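Local atomic coordinates of transcription factor cep-1 (Caenorhabditis elegans, PDB entry 1T4W), a protein that activates transcription by binding the same DNA consensus sequence as p53, promotes apoptosis under genotoxic and cellular stress, and ensures proper meiotic chromosome segregation. Residues A[33-38]-A[134-140]; A[60-64]-A[76-82]. All blocks are in the same frame, centred on the assembly; numbering follows the deposited sequence.

Interaction 1: residues A[33-38]-A[134-140]. With ZN (zinc ion), chain B.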
ATOM      1  N   THR A  33       0.102  -2.599 -11.149  1.00 16.37           N
ATOM      2  CA  THR A  33      -1.342  -2.503 -11.425  1.00 15.26           C
ATOM      3  C   THR A  33      -1.601  -1.302 -12.323  1.00 23.20           C
ATOM      4  O   THR A  33      -0.779  -0.388 -12.388  1.00 20.86           O
ATOM      5  CB  THR A  33      -2.152  -2.304 -10.101  1.00 11.40           C
ATOM      6  OG1 THR A  33      -3.537  -2.058 -10.385  1.00 17.09           O
ATOM      7  CG2 THR A  33      -1.590  -1.123  -9.317  1.00 15.21           C
ATOM      8  N   LYS A  34      -2.732  -1.310 -13.026  1.00 21.40           N
ATOM      9  CA  LYS A  34      -3.099  -0.167 -13.863  1.00 26.50           C
ATOM     10  C   LYS A  34      -3.790   0.801 -12.912  1.00 26.07           C
ATOM     11  O   LYS A  34      -4.256   0.384 -11.850  1.00 17.61           O
ATOM     12  CB  LYS A  34      -4.128  -0.565 -14.927  1.00 16.32           C
ATOM     13  CG  LYS A  34      -3.685  -1.587 -15.947  1.00 23.53           C
ATOM     14  CD  LYS A  34      -4.833  -1.761 -16.893  1.00 30.86           C
ATOM     15  CE  LYS A  34      -4.589  -2.856 -17.891  1.00 40.07           C
ATOM     16  NZ  LYS A  34      -5.705  -2.851 -18.875  1.00 47.74           N
ATOM     17  N   MET A  35      -3.878   2.080 -13.272  1.00 18.41           N
ATOM     18  CA  MET A  35      -4.579   3.009 -12.391  1.00 26.93           C
ATOM     19  C   MET A  35      -6.085   2.803 -12.611  1.00 25.99           C
ATOM     20  O   MET A  35      -6.486   2.199 -13.601  1.00 22.96           O
ATOM     21  CB  MET A  35      -4.163   4.469 -12.662  1.00 33.60           C
ATOM     22  CG  MET A  35      -4.608   5.081 -13.967  1.00 35.90           C
ATOM     23  SD  MET A  35      -4.370   6.921 -13.941  1.00 31.65           S
ATOM     24  CE  MET A  35      -5.941   7.444 -13.276  1.00 44.53           C
ATOM     25  N   GLY A  36      -6.916   3.268 -11.687  1.00 19.64           N
ATOM     26  CA  GLY A  36      -8.350   3.080 -11.854  1.00 17.06           C
ATOM     27  C   GLY A  36      -8.831   1.642 -11.691  1.00 23.84           C
ATOM     28  O   GLY A  36      -9.947   1.321 -12.078  1.00 26.65           O
ATOM     29  N   CYS A  37      -8.009   0.760 -11.136  1.00 24.61           N
ATOM     30  CA  CYS A  37      -8.440  -0.631 -10.951  1.00 23.53           C
ATOM     31  C   CYS A  37      -8.403  -1.012  -9.480  1.00 28.20           C
ATOM     32  O   CYS A  37      -7.481  -0.624  -8.753  1.00 21.73           O
ATOM     33  CB  CYS A  37      -7.552  -1.603 -11.757  1.00 27.38           C
ATOM     34  SG  CYS A  37      -7.703  -1.376 -13.566  1.00 31.60           S
ATOM     35  N   LEU A  38      -9.408  -1.772  -9.056  1.00 22.34           N
ATOM     36  CA  LEU A  38      -9.530  -2.213  -7.665  1.00 37.44           C
ATOM     37  C   LEU A  38      -8.559  -3.330  -7.352  1.00 25.36           C
ATOM     38  O   LEU A  38      -8.653  -4.419  -7.915  1.00 28.41           O
ATOM     39  CB  LEU A  38     -10.960  -2.681  -7.376  1.00 25.96           C
ATOM     40  CG  LEU A  38     -11.996  -1.558  -7.522  1.00 26.51           C
ATOM     41  CD1 LEU A  38     -13.406  -2.143  -7.519  1.00 34.20           C
ATOM     42  CD2 LEU A  38     -11.812  -0.553  -6.402  1.00 27.70           C
ATOM     43  N   ASP A 134     -10.271  -3.006  -0.946  1.00 22.05           N
ATOM     44  CA  ASP A 134      -9.634  -2.784  -2.222  1.00 20.02           C
ATOM     45  C   ASP A 134      -8.972  -1.439  -2.152  1.00 19.46           C
ATOM     46  O   ASP A 134      -9.474  -0.533  -1.487  1.00 20.28           O
ATOM     47  CB  ASP A 134     -10.628  -2.720  -3.361  1.00 25.41           C
ATOM     48  CG  ASP A 134     -11.264  -4.044  -3.636  1.00 34.08           C
ATOM     49  OD1 ASP A 134     -10.537  -5.056  -3.589  1.00 26.31           O
ATOM     50  OD2 ASP A 134     -12.479  -4.057  -3.901  1.00 23.27           O
ATOM     51  N   ILE A 135      -7.828  -1.315  -2.800  1.00 16.89           N
ATOM     52  CA  ILE A 135      -7.199  -0.013  -2.895  1.00 19.70           C
ATOM     53  C   ILE A 135      -7.215   0.317  -4.389  1.00 24.87           C
ATOM     54  O   ILE A 135      -7.100  -0.582  -5.234  1.00 23.60           O
ATOM     55  CB  ILE A 135      -5.757  -0.017  -2.368  1.00 19.78           C
ATOM     56  CG1 ILE A 135      -5.159   1.381  -2.517  1.00 19.84           C
ATOM     57  CG2 ILE A 135      -4.943  -1.059  -3.101  1.00 20.31           C
ATOM     58  CD1 ILE A 135      -3.899   1.613  -1.679  1.00 23.41           C
ATOM     59  N   ILE A 136      -7.398   1.590  -4.729  1.00 19.93           N
ATOM     60  CA  ILE A 136      -7.415   1.971  -6.135  1.00 20.05           C
ATOM     61  C   ILE A 136      -6.561   3.233  -6.309  1.00 25.91           C
ATOM     62  O   ILE A 136      -6.666   4.171  -5.516  1.00 24.66           O
ATOM     63  CB  ILE A 136      -8.889   2.165  -6.631  1.00 23.64           C
ATOM     64  CG1 ILE A 136      -8.891   2.541  -8.112  1.00 23.88           C
ATOM     65  CG2 ILE A 136      -9.598   3.272  -5.823  1.00 22.40           C
ATOM     66  CD1 ILE A 136     -10.289   2.710  -8.677  1.00 27.01           C
ATOM     67  N   PHE A 137      -5.678   3.224  -7.308  1.00 17.86           N
ATOM     68  CA  PHE A 137      -4.763   4.350  -7.567  1.00 20.81           C
ATOM     69  C   PHE A 137      -5.326   5.224  -8.680  1.00 20.81           C
ATOM     70  O   PHE A 137      -5.703   4.731  -9.744  1.00 22.25           O
ATOM     71  CB  PHE A 137      -3.379   3.804  -7.926  1.00 15.76           C
ATOM     72  CG  PHE A 137      -2.791   2.949  -6.846  1.00 20.93           C
ATOM     73  CD1 PHE A 137      -2.154   3.534  -5.746  1.00 24.77           C
ATOM     74  CD2 PHE A 137      -2.946   1.573  -6.875  1.00 17.83           C
ATOM     75  CE1 PHE A 137      -1.681   2.748  -4.672  1.00 19.56           C
ATOM     76  CE2 PHE A 137      -2.477   0.767  -5.809  1.00 21.50           C
ATOM     77  CZ  PHE A 137      -1.845   1.359  -4.705  1.00 24.14           C
ATOM     78  N   MET A 138      -5.399   6.527  -8.418  1.00 27.65           N
ATOM     79  CA  MET A 138      -5.980   7.445  -9.376  1.00 27.46           C
ATOM     80  C   MET A 138      -4.990   8.374 -10.073  1.00 31.54           C
ATOM     81  O   MET A 138      -5.339   9.468 -10.504  1.00 29.84           O
ATOM     82  CB  MET A 138      -7.107   8.238  -8.708  1.00 29.97           C
ATOM     83  CG  MET A 138      -8.290   7.350  -8.281  1.00 27.85           C
ATOM     84  SD  MET A 138      -8.962   6.335  -9.644  1.00 36.96           S
ATOM     85  CE  MET A 138      -9.770   7.608 -10.607  1.00 43.50           C
ATOM     86  N   CYS A 139      -3.748   7.926 -10.177  1.00 21.19           N
ATOM     87  CA  CYS A 139      -2.721   8.682 -10.879  1.00 18.62           C
ATOM     88  C   CYS A 139      -1.702   7.598 -11.180  1.00 20.94           C
ATOM     89  O   CYS A 139      -1.814   6.473 -10.678  1.00 22.23           O
ATOM     90  CB  CYS A 139      -2.172   9.808  -9.990  1.00 20.36           C
ATOM     91  SG  CYS A 139      -0.900  10.865 -10.722  1.00 22.37           S
ATOM     92  N   GLN A 140      -0.723   7.885 -12.011  1.00 20.65           N
ATOM     93  CA  GLN A 140       0.216   6.829 -12.319  1.00 22.19           C
ATOM     94  C   GLN A 140       1.640   7.295 -12.530  1.00 28.20           C
ATOM     95  O   GLN A 140       1.924   8.494 -12.596  1.00 26.37           O
ATOM     96  CB  GLN A 140      -0.298   6.076 -13.535  1.00 18.47           C
ATOM     97  CG  GLN A 140      -0.315   6.893 -14.795  1.00 31.67           C
ATOM     98  CD  GLN A 140      -1.104   6.206 -15.872  1.00 39.57           C
ATOM     99  OE1 GLN A 140      -1.042   4.990 -16.011  1.00 49.39           O
ATOM    100  NE2 GLN A 140      -1.850   6.980 -16.648  1.00 42.36           N
TER
HETATM  101 ZN    ZN B 201      -1.700  11.639 -12.800  1.00 27.16          ZN
HETATM  102  O   HOH W   1      -5.567   1.115  -9.361  1.00 19.34           O
HETATM  103  O   HOH W   2      -2.182   2.528 -15.389  1.00 28.72           O

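Interaction 2: residues A[60-64]-A[76-82]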
ATOM      1  N   ILE A  60      -3.169   3.304   6.712  1.00 18.92           N
ATOM      2  CA  ILE A  60      -2.714   2.929   5.375  1.00 19.64           C
ATOM      3  C   ILE A  60      -2.126   4.170   4.689  1.00 18.60           C
ATOM      4  O   ILE A  60      -2.794   5.192   4.577  1.00 17.59           O
ATOM      5  CB  ILE A  60      -3.886   2.413   4.517  1.00 16.88           C
ATOM      6  CG1 ILE A  60      -4.568   1.236   5.222  1.00 23.18           C
ATOM      7  CG2 ILE A  60      -3.367   1.994   3.132  1.00 14.78           C
ATOM      8  CD1 ILE A  60      -5.988   0.989   4.743  1.00 35.11           C
ATOM      9  N   ARG A  61      -0.883   4.061   4.239  1.00 16.00           N
ATOM     10  CA  ARG A  61      -0.191   5.157   3.575  1.00 20.71           C
ATOM     11  C   ARG A  61       0.397   4.710   2.244  1.00 22.86           C
ATOM     12  O   ARG A  61       0.633   3.520   2.010  1.00 19.17           O
ATOM     13  CB  ARG A  61       0.961   5.675   4.443  1.00 19.51           C
ATOM     14  CG  ARG A  61       0.557   6.399   5.748  1.00 12.93           C
ATOM     15  CD  ARG A  61       1.791   7.188   6.278  1.00 20.20           C
ATOM     16  NE  ARG A  61       2.112   8.291   5.378  1.00 25.46           N
ATOM     17  CZ  ARG A  61       3.259   8.957   5.359  1.00 26.71           C
ATOM     18  NH1 ARG A  61       3.423   9.947   4.491  1.00 24.07           N
ATOM     19  NH2 ARG A  61       4.249   8.627   6.190  1.00 18.37           N
ATOM     20  N   PHE A  62       0.638   5.679   1.374  1.00 17.73           N
ATOM     21  CA  PHE A  62       1.237   5.387   0.093  1.00 15.97           C
ATOM     22  C   PHE A  62       2.300   6.468  -0.082  1.00 21.02           C
ATOM     23  O   PHE A  62       2.007   7.647  -0.355  1.00 19.21           O
ATOM     24  CB  PHE A  62       0.187   5.392  -1.021  1.00 14.95           C
ATOM     25  CG  PHE A  62       0.711   4.869  -2.339  1.00 17.54           C
ATOM     26  CD1 PHE A  62       1.256   3.579  -2.420  1.00 21.60           C
ATOM     27  CD2 PHE A  62       0.665   5.663  -3.493  1.00 13.88           C
ATOM     28  CE1 PHE A  62       1.750   3.076  -3.623  1.00 14.56           C
ATOM     29  CE2 PHE A  62       1.155   5.179  -4.716  1.00 20.02           C
ATOM     30  CZ  PHE A  62       1.700   3.880  -4.787  1.00 19.28           C
ATOM     31  N   VAL A  63       3.545   6.039   0.098  1.00 17.15           N
ATOM     32  CA  VAL A  63       4.699   6.929   0.075  1.00 19.37           C
ATOM     33  C   VAL A  63       5.772   6.581  -0.953  1.00 20.46           C
ATOM     34  O   VAL A  63       5.731   5.524  -1.600  1.00 21.35           O
ATOM     35  CB  VAL A  63       5.378   6.933   1.474  1.00 21.52           C
ATOM     36  CG1 VAL A  63       4.314   7.112   2.554  1.00 18.29           C
ATOM     37  CG2 VAL A  63       6.160   5.618   1.710  1.00 17.81           C
ATOM     38  N   LYS A  64       6.739   7.484  -1.095  1.00 21.97           N
ATOM     39  CA  LYS A  64       7.852   7.269  -2.015  1.00 21.88           C
ATOM     40  C   LYS A  64       9.154   7.355  -1.240  1.00 26.21           C
ATOM     41  O   LYS A  64       9.232   8.028  -0.217  1.00 29.83           O
ATOM     42  CB  LYS A  64       7.844   8.305  -3.151  1.00 22.99           C
ATOM     43  CG  LYS A  64       8.122   9.734  -2.737  1.00 34.20           C
ATOM     44  CD  LYS A  64       7.861  10.671  -3.912  1.00 47.13           C
ATOM     45  CE  LYS A  64       8.084  12.130  -3.549  1.00 34.77           C
ATOM     46  NZ  LYS A  64       7.228  12.569  -2.416  1.00 53.70           N
ATOM     47  N   ARG A  76       7.212   6.493   7.775  1.00 18.46           N
ATOM     48  CA  ARG A  76       6.753   7.190   8.967  1.00 21.33           C
ATOM     49  C   ARG A  76       6.977   8.718   8.872  1.00 17.80           C
ATOM     50  O   ARG A  76       6.694   9.459   9.802  1.00 24.44           O
ATOM     51  CB  ARG A  76       7.443   6.600  10.205  1.00 20.23           C
ATOM     52  CG  ARG A  76       7.078   5.124  10.492  1.00 15.27           C
ATOM     53  CD  ARG A  76       7.825   4.576  11.722  1.00 18.11           C
ATOM     54  NE  ARG A  76       7.571   3.140  11.880  1.00 20.28           N
ATOM     55  CZ  ARG A  76       8.327   2.193  11.336  1.00 20.59           C
ATOM     56  NH1 ARG A  76       9.392   2.530  10.618  1.00 20.83           N
ATOM     57  NH2 ARG A  76       7.989   0.909  11.445  1.00 17.91           N
ATOM     58  N   ASN A  77       7.482   9.169   7.733  1.00 19.89           N
ATOM     59  CA  ASN A  77       7.736  10.595   7.475  1.00 19.35           C
ATOM     60  C   ASN A  77       6.456  11.213   6.916  1.00 19.59           C
ATOM     61  O   ASN A  77       6.010  10.845   5.833  1.00 21.97           O
ATOM     62  CB  ASN A  77       8.877  10.710   6.461  1.00 24.23           C
ATOM     63  CG  ASN A  77       9.100  12.135   5.972  1.00 27.02           C
ATOM     64  OD1 ASN A  77       8.536  13.069   6.499  1.00 19.10           O
ATOM     65  ND2 ASN A  77       9.933  12.287   4.953  1.00 24.29           N
ATOM     66  N   PRO A  78       5.857  12.187   7.628  1.00 17.87           N
ATOM     67  CA  PRO A  78       4.623  12.775   7.096  1.00 21.70           C
ATOM     68  C   PRO A  78       4.755  13.520   5.774  1.00 28.52           C
ATOM     69  O   PRO A  78       3.750  13.838   5.140  1.00 23.07           O
ATOM     70  CB  PRO A  78       4.147  13.673   8.237  1.00 24.38           C
ATOM     71  CG  PRO A  78       5.411  14.090   8.896  1.00 28.95           C
ATOM     72  CD  PRO A  78       6.249  12.823   8.897  1.00 26.83           C
ATOM     73  N   ARG A  79       5.986  13.768   5.340  1.00 16.22           N
ATOM     74  CA  ARG A  79       6.197  14.497   4.091  1.00 28.05           C
ATOM     75  C   ARG A  79       6.519  13.607   2.892  1.00 28.78           C
ATOM     76  O   ARG A  79       6.831  14.112   1.818  1.00 24.83           O
ATOM     77  CB  ARG A  79       7.342  15.509   4.274  1.00 29.49           C
ATOM     78  CG  ARG A  79       7.029  16.677   5.228  1.00 37.31           C
ATOM     79  CD  ARG A  79       8.320  17.380   5.659  1.00 53.95           C
ATOM     80  NE  ARG A  79       9.288  16.438   6.232  1.00 70.66           N
ATOM     81  CZ  ARG A  79       9.156  15.834   7.415  1.00 77.08           C
ATOM     82  NH1 ARG A  79       8.093  16.073   8.179  1.00 76.83           N
ATOM     83  NH2 ARG A  79      10.078  14.973   7.831  1.00 62.83           N
ATOM     84  N   SER A  80       6.430  12.292   3.041  1.00 24.83           N
ATOM     85  CA  SER A  80       6.808  11.426   1.922  1.00 25.20           C
ATOM     86  C   SER A  80       5.698  10.928   1.001  1.00 13.90           C
ATOM     87  O   SER A  80       5.926  10.027   0.197  1.00 21.58           O
ATOM     88  CB  SER A  80       7.576  10.218   2.459  1.00 24.11           C
ATOM     89  OG  SER A  80       6.690   9.404   3.207  1.00 22.83           O
ATOM     90  N   ASP A  81       4.499  11.486   1.097  1.00 18.21           N
ATOM     91  CA  ASP A  81       3.429  10.997   0.230  1.00 22.90           C
ATOM     92  C   ASP A  81       3.745  11.020  -1.251  1.00 31.52           C
ATOM     93  O   ASP A  81       4.483  11.890  -1.726  1.00 22.10           O
ATOM     94  CB  ASP A  81       2.154  11.814   0.411  1.00 18.04           C
ATOM     95  CG  ASP A  81       1.534  11.625   1.760  1.00 18.03           C
ATOM     96  OD1 ASP A  81       1.913  10.659   2.455  1.00 22.41           O
ATOM     97  OD2 ASP A  81       0.667  12.435   2.120  1.00 27.74           O
ATOM     98  N   VAL A  82       3.176  10.061  -1.985  1.00 21.29           N
ATOM     99  CA  VAL A  82       3.308  10.065  -3.436  1.00 27.37           C
ATOM    100  C   VAL A  82       2.262  11.128  -3.767  1.00 33.30           C
ATOM    101  O   VAL A  82       1.135  11.060  -3.255  1.00 21.95           O
ATOM    102  CB  VAL A  82       2.875   8.745  -4.073  1.00 28.84           C
ATOM    103  CG1 VAL A  82       2.954   8.861  -5.590  1.00 18.11           C
ATOM    104  CG2 VAL A  82       3.758   7.627  -3.575  1.00 20.80           C
TER
HETATM  105  O   HOH W   3       0.569   8.265   2.592  1.00 22.47           O
HETATM  106  O   HOH W   4       0.120   9.106  -1.570  1.00 20.07           O

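Interaction 1: residues A[33-38]-A[134-140]
The loop 33-38 passes over the end of strand 130-137 in a roughly antiparallel sense, without regular pairing; Met35 lies nearest Phe137 (CA-CA 5.0 Å) and Leu38 nearest Ile136 (4.9 Å). One direct hydrogen bond joins the two main chains, from Gly36 N to Phe137 O at 2.7 Å. Next to it, water 1 accepts from Cys37 N and Phe137 N and donates to Lys34 O, so these groups find a partner although no direct bond joins them. Gly36 turns the chain with a positive phi of 70°, a conformation glycine tolerates best. In the immunoglobulin-like β-sandwich of the p53 family, this loop carries the chain from strand 29-33 of one sheet to strand 39-46 of the other, where regular pairing follows between Val39 and Ile135. Among the side chains, long flexible Met35 lies over the strand's exit: its CE is 3.5 Å from Met138 C and its SD 3.7 Å from Gln140 NE2, while Ile177 lies against it. Branched Leu38 packs its CD2 4.0 Å from Ile136 CB, and Thr33 brings its methyl CG2 3.9 Å from Phe137 CD2. Water 2 links Met35 N to Gln140 OE1. One residue before Gln140, the CA-to-CB bond of Cys139 points away from the loop, and SG binds zinc at 2.4 Å, the site being completed by Cys85, His88 and Cys143.

Interaction 2: residues A[60-64]-A[76-82]
Segment 76-82, part of the irregular chain leading toward helix 86-90, meets the strand end 60-64 in a single antiparallel bridge. Val63 and Asp81 form a non-hydrogen-bonded pair (CA-CA 4.3 Å), bracketed by Val82 N to Phe62 O at 3.1 Å and Lys64 N to Ser80 O at 3.0 Å. The other edge of the strand pairs with strand 152-160, through Val63 with Cys154. Water 4 donates to Phe62 O and Val82 O.

Buried Arg61 is the main donor. Its NH1 forms a salt bridge with Asp81 OD1 at 2.6 Å, and Asn77 O lies near the guanidinium plane, accepting from NH1 at 3.0 Å and from NH2 at 2.9 Å. NH2 also reaches Ile75 O, and NE bonds to water 3, which Phe62 N and Asp81 OD1 share. Asp81 OD2 is taken by Ser118 N. Asn77 O has a third donor, Ser80 N at 3.2 Å, closing a type I turn whose second position suits the fixed phi of Pro78; Asn77 OD1 accepts from Arg79 N at 2.9 Å in an Asx turn. Ser80 OG bonds to Ala74 O. Lys64, long enough to curl back, gives NZ to Asp81 O at 2.9 Å. Val82 supplies the apolar part: its CG2 sits 3.7 Å from Phe62 CD2 and 3.5 Å from Val63 C.

Arg61 has its charge met by Asp81 and its NH groups directed at carbonyls and water, which is consistent with a buried arginine whose desolvation is largely compensated, and with a loop held by side-chain-to-backbone bonds more than by sheet pairing.

The two contacts lie in one p53-like DNA-binding domain, with centres about 17 Å apart, and segments 60-64 and 76-82 both fall between 33-38 and 134-140 in sequence. They meet inside the sandwich, where Phe137 CE1 of interaction 1 comes within 3.6 Å of Phe62 CZ of interaction 2, the ring planes inclined at about 50°; Phe101 and Ile177 touch both rings. Zinc gives a second relation. Interaction 1 supplies the ligand Cys139, whereas the side chain of Val82 in interaction 2 is about 9 Å from the metal. As in p53, the zinc joins two parts of the chain: Cys139 with Cys143 just after it, and Cys85 and His88, which follow Val82 by a few residues.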